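Local coordinates for histidine acid phosphatase (Hafnia alvei, PDB 4ARU), which belongs to branch 2 of the histidine phosphatase superfamily, enzymes whose pocket lies at the end of a central beta sheet flanked by helices, at residues Gln9-Val14 / Phe338-Asp343; His19-Pro24 / Thr330-Ala335; Asp90-Thr95 / Ala304-Asn309; Asn353-Thr358 / His372-Val377. One frame throughout, in Å; residues are numbered along the deposited sequence. Where two conformers were deposited one is given.

Contact 1 of 4, residues Gln9-Val14 / Phe338-Asp343. Unlike the reference sequence in segment 9-14: R12 (reference Lys).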
loop_
_atom_site.group_PDB
_atom_site.type_symbol
_atom_site.label_atom_id
_atom_site.label_comp_id
_atom_site.label_asym_id
_atom_site.label_seq_id
_atom_site.Cartn_x
_atom_site.Cartn_y
_atom_site.Cartn_z
ATOM N N GLN A 9 -16.912 -15.452 -15.731
ATOM C CA GLN A 9 -15.576 -16.094 -15.829
ATOM C C GLN A 9 -14.499 -15.129 -15.456
ATOM O O GLN A 9 -14.477 -14.041 -15.935
ATOM C CB GLN A 9 -15.348 -16.520 -17.282
ATOM C CG GLN A 9 -16.372 -17.460 -17.870
ATOM C CD GLN A 9 -16.338 -18.869 -17.268
ATOM O OE1 GLN A 9 -15.360 -19.262 -16.634
ATOM N NE2 GLN A 9 -17.382 -19.627 -17.505
ATOM N N LEU A 10 -13.563 -15.545 -14.601
ATOM C CA LEU A 10 -12.420 -14.717 -14.247
ATOM C C LEU A 10 -11.318 -14.880 -15.287
ATOM O O LEU A 10 -10.769 -15.998 -15.437
ATOM C CB LEU A 10 -11.880 -15.102 -12.873
ATOM C CG LEU A 10 -10.654 -14.294 -12.397
ATOM C CD1 LEU A 10 -10.898 -12.803 -12.286
ATOM C CD2 LEU A 10 -10.179 -14.861 -11.058
ATOM N N GLU A 11 -11.014 -13.833 -16.059
ATOM C CA GLU A 11 -10.051 -13.947 -17.174
ATOM C C GLU A 11 -8.615 -13.614 -16.735
ATOM O O GLU A 11 -7.674 -14.188 -17.251
ATOM C CB GLU A 11 -10.433 -13.038 -18.335
ATOM C CG GLU A 11 -11.697 -13.547 -19.027
ATOM C CD GLU A 11 -11.896 -13.001 -20.405
ATOM O OE1 GLU A 11 -11.246 -11.994 -20.739
ATOM O OE2 GLU A 11 -12.689 -13.598 -21.156
ATOM N N ARG A 12 -8.441 -12.671 -15.826
ATOM C CA ARG A 12 -7.130 -12.375 -15.287
ATOM C C ARG A 12 -7.182 -11.401 -14.174
ATOM O O ARG A 12 -8.215 -10.774 -13.926
ATOM C CB ARG A 12 -6.207 -11.897 -16.351
ATOM C CG ARG A 12 -6.720 -10.759 -17.162
ATOM C CD ARG A 12 -5.708 -10.557 -18.275
ATOM N NE ARG A 12 -6.056 -9.468 -19.197
ATOM C CZ ARG A 12 -6.839 -9.569 -20.255
ATOM N NH1 ARG A 12 -7.460 -10.713 -20.547
ATOM N NH2 ARG A 12 -7.034 -8.484 -21.004
ATOM N N VAL A 13 -6.066 -11.282 -13.478
ATOM C CA VAL A 13 -5.959 -10.492 -12.256
ATOM C C VAL A 13 -4.702 -9.641 -12.312
ATOM O O VAL A 13 -3.660 -10.076 -12.869
ATOM C CB VAL A 13 -5.895 -11.419 -11.028
ATOM C CG1 VAL A 13 -5.790 -10.633 -9.738
ATOM C CG2 VAL A 13 -7.116 -12.298 -10.981
ATOM N N VAL A 14 -4.782 -8.467 -11.707
ATOM C CA VAL A 14 -3.633 -7.606 -11.480
ATOM C C VAL A 14 -3.637 -7.253 -10.001
ATOM O O VAL A 14 -4.635 -6.712 -9.483
ATOM C CB VAL A 14 -3.677 -6.331 -12.320
ATOM C CG1 VAL A 14 -2.414 -5.492 -12.043
ATOM C CG2 VAL A 14 -3.908 -6.621 -13.773
ATOM N N PHE A 338 -7.287 -6.341 -8.598
ATOM C CA PHE A 338 -8.152 -5.963 -9.717
ATOM C C PHE A 338 -8.435 -7.190 -10.563
ATOM O O PHE A 338 -7.497 -7.844 -11.032
ATOM C CB PHE A 338 -7.513 -4.909 -10.613
ATOM C CG PHE A 338 -7.249 -3.604 -9.958
ATOM C CD1 PHE A 338 -6.119 -3.383 -9.188
ATOM C CD2 PHE A 338 -8.074 -2.513 -10.278
ATOM C CE1 PHE A 338 -5.905 -2.168 -8.615
ATOM C CE2 PHE A 338 -7.812 -1.256 -9.735
ATOM C CZ PHE A 338 -6.729 -1.115 -8.866
ATOM N N GLU A 339 -9.708 -7.532 -10.764
ATOM C CA GLU A 339 -10.123 -8.752 -11.451
ATOM C C GLU A 339 -10.872 -8.369 -12.687
ATOM O O GLU A 339 -11.842 -7.608 -12.621
ATOM C CB GLU A 339 -11.014 -9.594 -10.559
ATOM C CG GLU A 339 -10.271 -10.102 -9.345
ATOM C CD GLU A 339 -11.065 -10.999 -8.412
ATOM O OE1 GLU A 339 -12.303 -11.064 -8.492
ATOM O OE2 GLU A 339 -10.394 -11.636 -7.562
ATOM N N ARG A 340 -10.481 -8.966 -13.797
ATOM C CA ARG A 340 -11.199 -8.840 -15.064
ATOM C C ARG A 340 -12.093 -10.034 -15.213
ATOM O O ARG A 340 -11.621 -11.152 -15.381
ATOM C CB ARG A 340 -10.246 -8.753 -16.284
ATOM C CG ARG A 340 -10.942 -8.799 -17.623
ATOM C CD ARG A 340 -9.983 -9.116 -18.766
ATOM N NE ARG A 340 -10.648 -9.409 -19.994
ATOM C CZ ARG A 340 -11.022 -8.524 -20.945
ATOM N NH1 ARG A 340 -10.698 -7.246 -20.887
ATOM N NH2 ARG A 340 -11.681 -8.939 -22.009
ATOM N N TRP A 341 -13.407 -9.783 -15.139
ATOM C CA TRP A 341 -14.439 -10.803 -15.259
ATOM C C TRP A 341 -15.160 -10.593 -16.569
ATOM O O TRP A 341 -15.309 -9.451 -17.017
ATOM C CB TRP A 341 -15.455 -10.630 -14.132
ATOM C CG TRP A 341 -14.962 -11.029 -12.823
ATOM C CD1 TRP A 341 -14.314 -10.268 -11.876
ATOM C CD2 TRP A 341 -15.078 -12.347 -12.258
ATOM N NE1 TRP A 341 -14.036 -11.035 -10.770
ATOM C CE2 TRP A 341 -14.481 -12.307 -10.985
ATOM C CE3 TRP A 341 -15.637 -13.552 -12.713
ATOM C CZ2 TRP A 341 -14.402 -13.437 -10.175
ATOM C CZ3 TRP A 341 -15.556 -14.671 -11.899
ATOM C CH2 TRP A 341 -14.950 -14.592 -10.644
ATOM N N VAL A 342 -15.640 -11.660 -17.185
ATOM C CA VAL A 342 -16.563 -11.499 -18.346
ATOM C C VAL A 342 -17.771 -12.312 -18.057
ATOM O O VAL A 342 -17.688 -13.358 -17.445
ATOM C CB VAL A 342 -16.111 -11.940 -19.775
ATOM C CG1 VAL A 342 -14.988 -11.071 -20.291
ATOM C CG2 VAL A 342 -15.811 -13.440 -19.862
ATOM N N ASP A 343 -18.926 -11.784 -18.418
ATOM C CA ASP A 343 -20.185 -12.551 -18.285
ATOM C C ASP A 343 -20.369 -13.474 -19.460
ATOM O O ASP A 343 -19.558 -13.497 -20.377
ATOM C CB ASP A 343 -21.382 -11.623 -18.012
ATOM C CG ASP A 343 -21.719 -10.707 -19.163
ATOM O OD1 ASP A 343 -21.355 -10.935 -20.332
ATOM O OD2 ASP A 343 -22.462 -9.713 -18.862
HETATM O O HOH W 1 -12.676 -10.965 -23.030
#

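Contact 2 of 4, residues His19-Pro24 / Thr330-Ala335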
loop_
_atom_site.group_PDB
_atom_site.type_symbol
_atom_site.label_atom_id
_atom_site.label_comp_id
_atom_site.label_asym_id
_atom_site.label_seq_id
_atom_site.Cartn_x
_atom_site.Cartn_y
_atom_site.Cartn_z
ATOM N N HIS A 19 4.832 -4.396 -0.089
ATOM C CA HIS A 19 5.782 -5.366 0.435
ATOM C C HIS A 19 5.439 -5.843 1.833
ATOM O O HIS A 19 4.553 -5.325 2.526
ATOM C CB HIS A 19 7.200 -4.755 0.470
ATOM C CG HIS A 19 7.295 -3.516 1.284
ATOM N ND1 HIS A 19 7.222 -3.482 2.659
ATOM C CD2 HIS A 19 7.404 -2.231 0.878
ATOM C CE1 HIS A 19 7.280 -2.225 3.070
ATOM N NE2 HIS A 19 7.414 -1.451 2.004
ATOM N N GLY A 20 6.135 -6.875 2.249
ATOM C CA GLY A 20 5.946 -7.435 3.548
ATOM C C GLY A 20 6.581 -6.682 4.710
ATOM O O GLY A 20 7.117 -5.615 4.582
ATOM N N VAL A 21 6.449 -7.259 5.886
ATOM C CA VAL A 21 6.949 -6.692 7.138
ATOM C C VAL A 21 8.421 -6.404 6.989
ATOM O O VAL A 21 9.201 -7.285 6.637
ATOM C CB VAL A 21 6.681 -7.609 8.336
ATOM C CG1 VAL A 21 7.300 -7.049 9.597
ATOM C CG2 VAL A 21 5.193 -7.853 8.530
ATOM N N ARG A 22 8.778 -5.153 7.283
ATOM C CA ARG A 22 10.141 -4.668 7.206
ATOM C C ARG A 22 10.557 -3.986 8.486
ATOM O O ARG A 22 9.709 -3.516 9.273
ATOM C CB ARG A 22 10.210 -3.637 6.095
ATOM C CG ARG A 22 9.257 -2.445 6.206
ATOM C CD ARG A 22 9.691 -1.185 5.442
ATOM N NE ARG A 22 8.720 -0.103 5.567
ATOM C CZ ARG A 22 8.594 0.691 6.630
ATOM N NH1 ARG A 22 9.405 0.521 7.666
ATOM N NH2 ARG A 22 7.664 1.648 6.660
ATOM N N ALA A 23 11.859 -3.874 8.656
ATOM C CA ALA A 23 12.417 -2.996 9.667
ATOM C C ALA A 23 12.087 -1.535 9.287
ATOM O O ALA A 23 11.823 -1.192 8.125
ATOM C CB ALA A 23 13.902 -3.186 9.764
ATOM N N PRO A 24 12.146 -0.636 10.267
ATOM C CA PRO A 24 11.988 0.775 9.962
ATOM C C PRO A 24 12.922 1.212 8.844
ATOM O O PRO A 24 14.075 0.766 8.803
ATOM C CB PRO A 24 12.361 1.452 11.291
ATOM C CG PRO A 24 11.987 0.433 12.342
ATOM C CD PRO A 24 12.367 -0.873 11.695
ATOM N N THR A 330 -3.299 0.421 4.716
ATOM C CA THR A 330 -2.329 -0.070 3.717
ATOM C C THR A 330 -1.341 -0.987 4.427
ATOM O O THR A 330 -0.149 -0.678 4.527
ATOM C CB THR A 330 -1.627 1.090 2.971
ATOM O OG1 THR A 330 -1.128 2.044 3.909
ATOM C CG2 THR A 330 -2.606 1.804 1.994
ATOM N N PRO A 331 -1.786 -2.145 4.931
ATOM C CA PRO A 331 -0.955 -2.965 5.762
ATOM C C PRO A 331 0.115 -3.763 5.004
ATOM O O PRO A 331 0.038 -3.905 3.801
ATOM C CB PRO A 331 -1.977 -3.907 6.411
ATOM C CG PRO A 331 -2.941 -4.128 5.312
ATOM C CD PRO A 331 -3.134 -2.751 4.767
ATOM N N PRO A 332 1.118 -4.261 5.700
ATOM C CA PRO A 332 2.172 -5.055 5.044
ATOM C C PRO A 332 1.562 -6.270 4.363
ATOM O O PRO A 332 0.773 -7.035 4.970
ATOM C CB PRO A 332 3.072 -5.498 6.197
ATOM C CG PRO A 332 2.700 -4.685 7.393
ATOM C CD PRO A 332 1.290 -4.215 7.175
ATOM N N GLY A 333 1.932 -6.445 3.102
ATOM C CA GLY A 333 1.382 -7.472 2.263
ATOM C C GLY A 333 -0.053 -7.268 1.801
ATOM O O GLY A 333 -0.606 -8.105 1.081
ATOM N N GLY A 334 -0.686 -6.168 2.195
ATOM C CA GLY A 334 -2.048 -5.877 1.714
ATOM C C GLY A 334 -2.005 -5.442 0.272
ATOM O O GLY A 334 -1.060 -4.791 -0.149
ATOM N N ALA A 335 -3.015 -5.806 -0.501
ATOM C CA ALA A 335 -2.956 -5.566 -1.899
ATOM C C ALA A 335 -4.316 -5.173 -2.478
ATOM O O ALA A 335 -5.358 -5.745 -2.052
ATOM C CB ALA A 335 -2.451 -6.791 -2.612
#

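Contact 3 of 4, residues Asp90-Thr95 / Ala304-Asn309. With TLA (L(+)-tartaric acid), chain B.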
loop_
_atom_site.group_PDB
_atom_site.type_symbol
_atom_site.label_atom_id
_atom_site.label_comp_id
_atom_site.label_asym_id
_atom_site.label_seq_id
_atom_site.Cartn_x
_atom_site.Cartn_y
_atom_site.Cartn_z
ATOM N N ASP A 90 9.449 -3.421 -7.460
ATOM C CA ASP A 90 10.310 -2.259 -7.370
ATOM C C ASP A 90 11.715 -2.697 -6.983
ATOM O O ASP A 90 11.958 -3.821 -6.572
ATOM C CB ASP A 90 9.759 -1.240 -6.361
ATOM C CG ASP A 90 10.293 0.184 -6.561
ATOM O OD1 ASP A 90 11.004 0.506 -7.531
ATOM O OD2 ASP A 90 9.931 0.984 -5.651
ATOM N N VAL A 91 12.631 -1.757 -7.087
ATOM C CA VAL A 91 14.059 -2.016 -6.983
ATOM C C VAL A 91 14.556 -2.426 -5.603
ATOM O O VAL A 91 15.651 -3.002 -5.516
ATOM C CB VAL A 91 14.886 -0.811 -7.452
ATOM C CG1 VAL A 91 14.680 -0.686 -8.918
ATOM C CG2 VAL A 91 14.581 0.499 -6.732
ATOM N N ASP A 92 13.802 -2.086 -4.556
ATOM C CA ASP A 92 14.292 -2.282 -3.201
ATOM C C ASP A 92 14.361 -3.762 -2.822
ATOM O O ASP A 92 13.647 -4.605 -3.342
ATOM C CB ASP A 92 13.381 -1.544 -2.215
ATOM C CG ASP A 92 13.296 -0.084 -2.502
ATOM O OD1 ASP A 92 14.385 0.549 -2.566
ATOM O OD2 ASP A 92 12.170 0.385 -2.754
ATOM N N GLN A 93 15.236 -4.072 -1.892
ATOM C CA GLN A 93 15.300 -5.402 -1.347
ATOM C C GLN A 93 13.907 -5.845 -0.887
ATOM O O GLN A 93 13.452 -6.981 -1.133
ATOM C CB GLN A 93 16.333 -5.453 -0.199
ATOM C CG GLN A 93 16.543 -6.826 0.433
ATOM C CD GLN A 93 15.653 -7.146 1.603
ATOM O OE1 GLN A 93 14.728 -6.452 1.907
ATOM N NE2 GLN A 93 15.958 -8.269 2.249
ATOM N N ARG A 94 13.198 -4.967 -0.186
ATOM C CA ARG A 94 11.939 -5.365 0.457
ATOM C C ARG A 94 10.904 -5.761 -0.596
ATOM O O ARG A 94 10.108 -6.676 -0.350
ATOM C CB ARG A 94 11.437 -4.284 1.403
ATOM C CG ARG A 94 11.201 -2.917 0.793
ATOM C CD ARG A 94 10.792 -1.918 1.905
ATOM N NE ARG A 94 10.766 -0.553 1.403
ATOM C CZ ARG A 94 11.790 0.277 1.424
ATOM N NH1 ARG A 94 12.954 -0.123 1.914
ATOM N NH2 ARG A 94 11.680 1.499 0.928
ATOM N N THR A 95 10.889 -5.073 -1.726
ATOM C CA THR A 95 9.915 -5.348 -2.778
ATOM C C THR A 95 10.364 -6.558 -3.645
ATOM O O THR A 95 9.537 -7.406 -3.961
ATOM C CB THR A 95 9.685 -4.099 -3.673
ATOM O OG1 THR A 95 10.924 -3.462 -3.968
ATOM C CG2 THR A 95 8.832 -3.095 -2.978
ATOM N N ALA A 304 4.885 -5.578 -6.954
ATOM C CA ALA A 304 5.341 -5.456 -5.567
ATOM C C ALA A 304 5.873 -4.047 -5.351
ATOM O O ALA A 304 6.957 -3.696 -5.783
ATOM C CB ALA A 304 6.438 -6.492 -5.249
ATOM N N GLY A 305 5.059 -3.272 -4.629
ATOM C CA GLY A 305 5.339 -1.874 -4.362
ATOM C C GLY A 305 5.201 -1.483 -2.890
ATOM O O GLY A 305 5.568 -2.248 -1.975
ATOM N N HIS A 306 4.626 -0.299 -2.674
ATOM C CA HIS A 306 4.704 0.430 -1.414
ATOM C C HIS A 306 3.317 0.898 -1.016
ATOM O O HIS A 306 2.378 0.950 -1.851
ATOM C CB HIS A 306 5.594 1.626 -1.552
ATOM C CG HIS A 306 6.942 1.300 -2.128
ATOM N ND1 HIS A 306 8.041 0.991 -1.348
ATOM C CD2 HIS A 306 7.343 1.164 -3.413
ATOM C CE1 HIS A 306 9.064 0.732 -2.128
ATOM N NE2 HIS A 306 8.680 0.849 -3.385
ATOM N N ASP A 307 3.169 1.157 0.287
ATOM C CA ASP A 307 1.904 1.724 0.758
ATOM C C ASP A 307 1.497 2.975 0.006
ATOM O O ASP A 307 0.306 3.140 -0.333
ATOM C CB ASP A 307 1.888 1.949 2.293
ATOM C CG ASP A 307 3.116 2.640 2.863
ATOM O OD1 ASP A 307 3.825 3.400 2.171
ATOM O OD2 ASP A 307 3.315 2.493 4.124
ATOM N N THR A 308 2.442 3.842 -0.299
ATOM C CA THR A 308 2.114 5.048 -1.028
ATOM C C THR A 308 1.512 4.802 -2.407
ATOM O O THR A 308 0.657 5.540 -2.853
ATOM C CB THR A 308 3.323 5.973 -1.147
ATOM O OG1 THR A 308 4.357 5.296 -1.851
ATOM C CG2 THR A 308 3.870 6.385 0.216
ATOM N N ASN A 309 1.916 3.709 -3.055
ATOM C CA ASN A 309 1.414 3.361 -4.377
ATOM C C ASN A 309 -0.073 2.971 -4.277
ATOM O O ASN A 309 -0.934 3.404 -5.084
ATOM C CB ASN A 309 2.181 2.197 -5.009
ATOM C CG ASN A 309 3.653 2.442 -5.188
ATOM O OD1 ASN A 309 4.496 1.662 -4.764
ATOM N ND2 ASN A 309 3.987 3.530 -5.870
HETATM O O1 TLA B . 9.509 3.150 0.422
HETATM O O11 TLA B . 9.155 4.290 2.341
HETATM C C1 TLA B . 9.057 3.263 1.604
HETATM C C2 TLA B . 8.391 2.068 2.209
HETATM O O2 TLA B . 8.435 0.974 1.304
HETATM C C3 TLA B . 6.924 2.424 2.495
HETATM O O3 TLA B . 6.280 3.015 1.379
HETATM C C4 TLA B . 6.179 1.199 2.958
HETATM O O4 TLA B . 6.511 0.711 4.077
HETATM O O41 TLA B . 5.244 0.695 2.269
#

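Contact 4 of 4, residues Asn353-Thr358 / His372-Val377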
loop_
_atom_site.group_PDB
_atom_site.type_symbol
_atom_site.label_atom_id
_atom_site.label_comp_id
_atom_site.label_asym_id
_atom_site.label_seq_id
_atom_site.Cartn_x
_atom_site.Cartn_y
_atom_site.Cartn_z
ATOM N N ASN A 353 -10.830 -5.507 -5.007
ATOM C CA ASN A 353 -10.856 -5.830 -3.581
ATOM C C ASN A 353 -9.556 -5.443 -2.919
ATOM O O ASN A 353 -8.504 -5.524 -3.538
ATOM C CB ASN A 353 -11.053 -7.330 -3.337
ATOM C CG ASN A 353 -12.486 -7.790 -3.620
ATOM O OD1 ASN A 353 -12.885 -7.835 -4.767
ATOM N ND2 ASN A 353 -13.234 -8.134 -2.578
ATOM N N MET A 354 -9.634 -5.053 -1.664
ATOM C CA MET A 354 -8.448 -4.936 -0.822
ATOM C C MET A 354 -8.315 -6.233 -0.073
ATOM O O MET A 354 -9.179 -6.542 0.724
ATOM C CB MET A 354 -8.547 -3.762 0.156
ATOM C CG MET A 354 -7.254 -3.405 0.841
ATOM S SD MET A 354 -5.982 -2.765 -0.336
ATOM C CE MET A 354 -4.752 -2.785 0.971
ATOM N N VAL A 355 -7.216 -6.950 -0.300
ATOM C CA VAL A 355 -7.017 -8.278 0.318
ATOM C C VAL A 355 -5.813 -8.185 1.245
ATOM O O VAL A 355 -4.803 -7.567 0.888
ATOM C CB VAL A 355 -6.790 -9.340 -0.771
ATOM C CG1 VAL A 355 -6.554 -10.733 -0.178
ATOM C CG2 VAL A 355 -7.997 -9.392 -1.702
ATOM N N TYR A 356 -5.954 -8.704 2.444
ATOM C CA TYR A 356 -5.000 -8.425 3.532
ATOM C C TYR A 356 -5.070 -9.405 4.660
ATOM O O TYR A 356 -6.062 -10.093 4.831
ATOM C CB TYR A 356 -5.278 -7.017 4.070
ATOM C CG TYR A 356 -6.617 -6.962 4.765
ATOM C CD1 TYR A 356 -7.804 -6.861 4.053
ATOM C CD2 TYR A 356 -6.724 -7.079 6.174
ATOM C CE1 TYR A 356 -9.016 -6.799 4.687
ATOM C CE2 TYR A 356 -7.934 -7.078 6.804
ATOM C CZ TYR A 356 -9.097 -6.971 6.039
ATOM O OH TYR A 356 -10.307 -6.981 6.666
ATOM N N GLN A 357 -3.975 -9.460 5.413
ATOM C CA GLN A 357 -3.955 -10.111 6.685
ATOM C C GLN A 357 -4.401 -9.145 7.782
ATOM O O GLN A 357 -3.928 -8.003 7.852
ATOM C CB GLN A 357 -2.561 -10.623 6.982
ATOM C CG GLN A 357 -2.215 -11.869 6.173
ATOM C CD GLN A 357 -0.768 -11.925 5.733
ATOM O OE1 GLN A 357 -0.270 -10.996 5.069
ATOM N NE2 GLN A 357 -0.146 -13.067 5.942
ATOM N N THR A 358 -5.289 -9.630 8.627
ATOM C CA THR A 358 -5.637 -8.918 9.849
ATOM C C THR A 358 -4.427 -8.763 10.729
ATOM O O THR A 358 -3.398 -9.435 10.568
ATOM C CB THR A 358 -6.749 -9.596 10.647
ATOM O OG1 THR A 358 -6.262 -10.826 11.192
ATOM C CG2 THR A 358 -7.984 -9.846 9.841
ATOM N N HIS A 372 -10.202 -20.603 5.976
ATOM C CA HIS A 372 -9.712 -19.632 6.962
ATOM C C HIS A 372 -9.032 -18.505 6.232
ATOM O O HIS A 372 -7.803 -18.443 6.192
ATOM C CB HIS A 372 -8.818 -20.310 8.012
ATOM C CG HIS A 372 -9.553 -21.314 8.814
ATOM N ND1 HIS A 372 -9.569 -22.659 8.524
ATOM C CD2 HIS A 372 -10.432 -21.143 9.831
ATOM C CE1 HIS A 372 -10.374 -23.280 9.359
ATOM N NE2 HIS A 372 -10.909 -22.371 10.162
ATOM N N PRO A 373 -9.821 -17.621 5.616
ATOM C CA PRO A 373 -9.286 -16.798 4.582
ATOM C C PRO A 373 -8.588 -15.516 5.063
ATOM O O PRO A 373 -8.837 -15.034 6.161
ATOM C CB PRO A 373 -10.547 -16.432 3.745
ATOM C CG PRO A 373 -11.665 -16.490 4.718
ATOM C CD PRO A 373 -11.307 -17.618 5.630
ATOM N N ALA A 374 -7.774 -14.937 4.189
ATOM C CA ALA A 374 -7.353 -13.525 4.351
ATOM C C ALA A 374 -8.591 -12.640 4.401
ATOM O O ALA A 374 -9.667 -12.989 3.899
ATOM C CB ALA A 374 -6.460 -13.122 3.219
ATOM N N GLY A 375 -8.433 -11.464 4.976
ATOM C CA GLY A 375 -9.453 -10.434 4.889
ATOM C C GLY A 375 -9.583 -9.960 3.468
ATOM O O GLY A 375 -8.643 -9.984 2.660
ATOM N N SER A 376 -10.794 -9.525 3.124
ATOM C CA SER A 376 -11.036 -8.974 1.793
ATOM C C SER A 376 -12.196 -8.000 1.898
ATOM O O SER A 376 -13.209 -8.328 2.489
ATOM C CB SER A 376 -11.315 -10.082 0.759
ATOM O OG SER A 376 -11.491 -9.601 -0.574
ATOM N N VAL A 377 -12.028 -6.813 1.324
ATOM C CA VAL A 377 -13.079 -5.805 1.275
ATOM C C VAL A 377 -13.326 -5.482 -0.189
ATOM O O VAL A 377 -12.404 -5.086 -0.904
ATOM C CB VAL A 377 -12.680 -4.541 2.048
ATOM C CG1 VAL A 377 -13.723 -3.451 1.879
ATOM C CG2 VAL A 377 -12.531 -4.877 3.523
HETATM O O HOH W 2 -12.310 -8.777 6.053
#

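Contact 1 of 4, residues Gln9-Val14 / Phe338-Asp343
L10 lies over the indole of W341, its CB 3.8 Å from the centroid of the six-membered ring and only 11° off the ring normal, while its CD1 runs on to touch E339 CB at 3.6 Å. W341 has CG anti to its carbonyl carbon, which brings the ring back across the partner strand; E339 of its own strand takes the indole hydrogen, NE1 to OE1 2.9 Å, and the other E339 oxygen pairs with R67. Strands 9-18 and 335-342 are antiparallel neighbours in the central sheet of the histidine phosphatase fold, and their pairing contains a classic beta bulge: E11 and R12 both face R340. E11 N bonds to R340 O at 2.8 Å and R340 N to R12 O at 2.9 Å. Around R340 the side chains then divide the work. E11 OE1 takes the hydrogen of R340 NE at 2.8 Å in a nearly straight salt bridge, within the guanidinium plane but 28° out of the carboxylate plane. The R12 guanidinium lies flat on that of R340, planes 8° apart and centres 4.3 Å apart, with R340 CD over its middle. Two like charges thus face each other, a cost that E11 probably offsets; R12 NE and R340 NH1 also bond to the carbonyls of A281 and L282, by the end of helix 264-282. E11 OE2, the other carboxylate oxygen, lies beside the V342 methyls in the modelled conformer.

Contact 2 of 4, residues His19-Pro24 / Thr330-Ala335
H19 and G333 join two irregular segments through one backbone bond: G333 N reaches H19 O at 2.9 Å, coming from well above the carbonyl plane, 51° out of it. The donor is presented by a type II turn from P331 to G334, closed by G334 N to P331 O at 2.9 Å, in which G333 takes the third position with its positive phi (72°). P332 CA adds a bent CA-H...O contact to H19 O at 3.5 Å. Residues 19-24 belong to the RHGxRxP signature of the histidine phosphatases, which begins at R18, the last residue of strand 9-18. Here the H19 ring curls back on its own chain: ND1 donates to a lone pair of G20 O, in both the ring and the carbonyl plane, at 2.9 Å and 171°. That bond fixes the ring rotation and turns NE2 to a bound L(+)-tartaric acid, probably from the crystallisation liquor. Further along, R22 NH1 donates to A23 O at 3.0 Å from above the carbonyl plane, while R22 NE meets the same ligand. Apolar packing between the segments is slight: V21 CG2, anti to the carbonyl carbon, rests on P332 CB at 3.9 Å. P332 also packs on L225 and L226 of helix 213-229, and V21 on A229.

Contact 3 of 4, residues Asp90-Thr95 / Ala304-Asn309
H306, which with D307 forms the His-Asp signature of branch 2 histidine phosphatases, meets the segment carrying D90 and R94 beside a pocket that holds an L(+)-tartaric acid, probably from the crystallisation liquor. H306 is gripped at both ring nitrogens. NE2 donates to the anti lone pair of D90 OD2 at 2.6 Å, with carboxylate and ring at 89° to each other; ND1 makes a 2.7 Å bond to ligand O2, in which either atom could be the donor. T95 CG2 covers one ring face in a CH-pi contact, 4.2 Å from the centroid, and D92 OD2 lies at the ring edge, 3.2 Å from CE1. R94, its chain extended from CG to NE, binds the ligand in two places: NE to O2 at 2.8 Å and NH2 to O1 at 2.8 Å. D307 holds the other half of the ligand, its backbone N meeting O41 at 2.9 Å and 175° while OD1 accepts from O3 at 2.6 Å. Behind the histidine, its backbone N bonds to N309 OD1. The bond from D90 N to A304 O carries the parallel pairing of strands 85-89 and 300-305 to its end, and helices 93-106 and 307-317 both start from there, the N terminus of 307-317 beside the ligand and 93-106 reaching it through R94, with H19, R18 and R22 completing its grip.

Contact 4 of 4, residues Asn353-Thr358 / His372-Val377
Y356 lays its ring over the backbone of G375, whose CA stands 3.9 Å from the ring centroid and 22° off its normal, a CH-pi contact displaced toward the rim. With CG between the backbone N and the carbonyl carbon (chi1 67°), the tyrosine folds across the neighbouring strand, and the absence of a side chain on G375 permits so close an approach. Past the glycine, the ring's CE1 meets V377 CG2 at 4.2 Å. The hydroxyl is held at the end of this reach: it bonds to P324 O, and a water donates to OH at 2.8 Å. Backbone bonds set the antiparallel register, M354 pairing with V377 through two bonds, whereas in the Y356-G375 pair the bond from G375 N to Y356 O is weak although only 2.7 Å long. On the opposite sheet face from Y356, V355 CG1 touches A374 CB at 4.2 Å. In the modelled conformer of S376, its OG lies 3.7 Å from V355 CG2 and accepts a weak bond from N353 ND2 at 3.0 Å. Strand 348-356 thus lies between strand 335-342, on which V355 also packs at V337, and strand 375-378, while F63 and R67 of helix 51-70 lie against A374 and S376.

From the N terminus, strand 9-18 opens contact 1 and runs directly into the loop of contact 2; both wait more than 300 residues for their partners. Residues 90-95 then open contact 3, which closes at 304-309, inside the loop of contact 2, itself nested inside that of contact 1. The chain next closes contact 2 at the turn of 330-335 and contact 1 along strand 335-342. Contact 4 follows in series as a short local loop. Contacts 2 and 3 touch at the pocket, where H19 N probably bonds to G305 O; contacts 2 and 4 meet through A335 and V355. Contact 1, about 25 Å from contact 2 between centres, pairs strands 9-18 and 335-342 at the end of the central sheet far from the pocket.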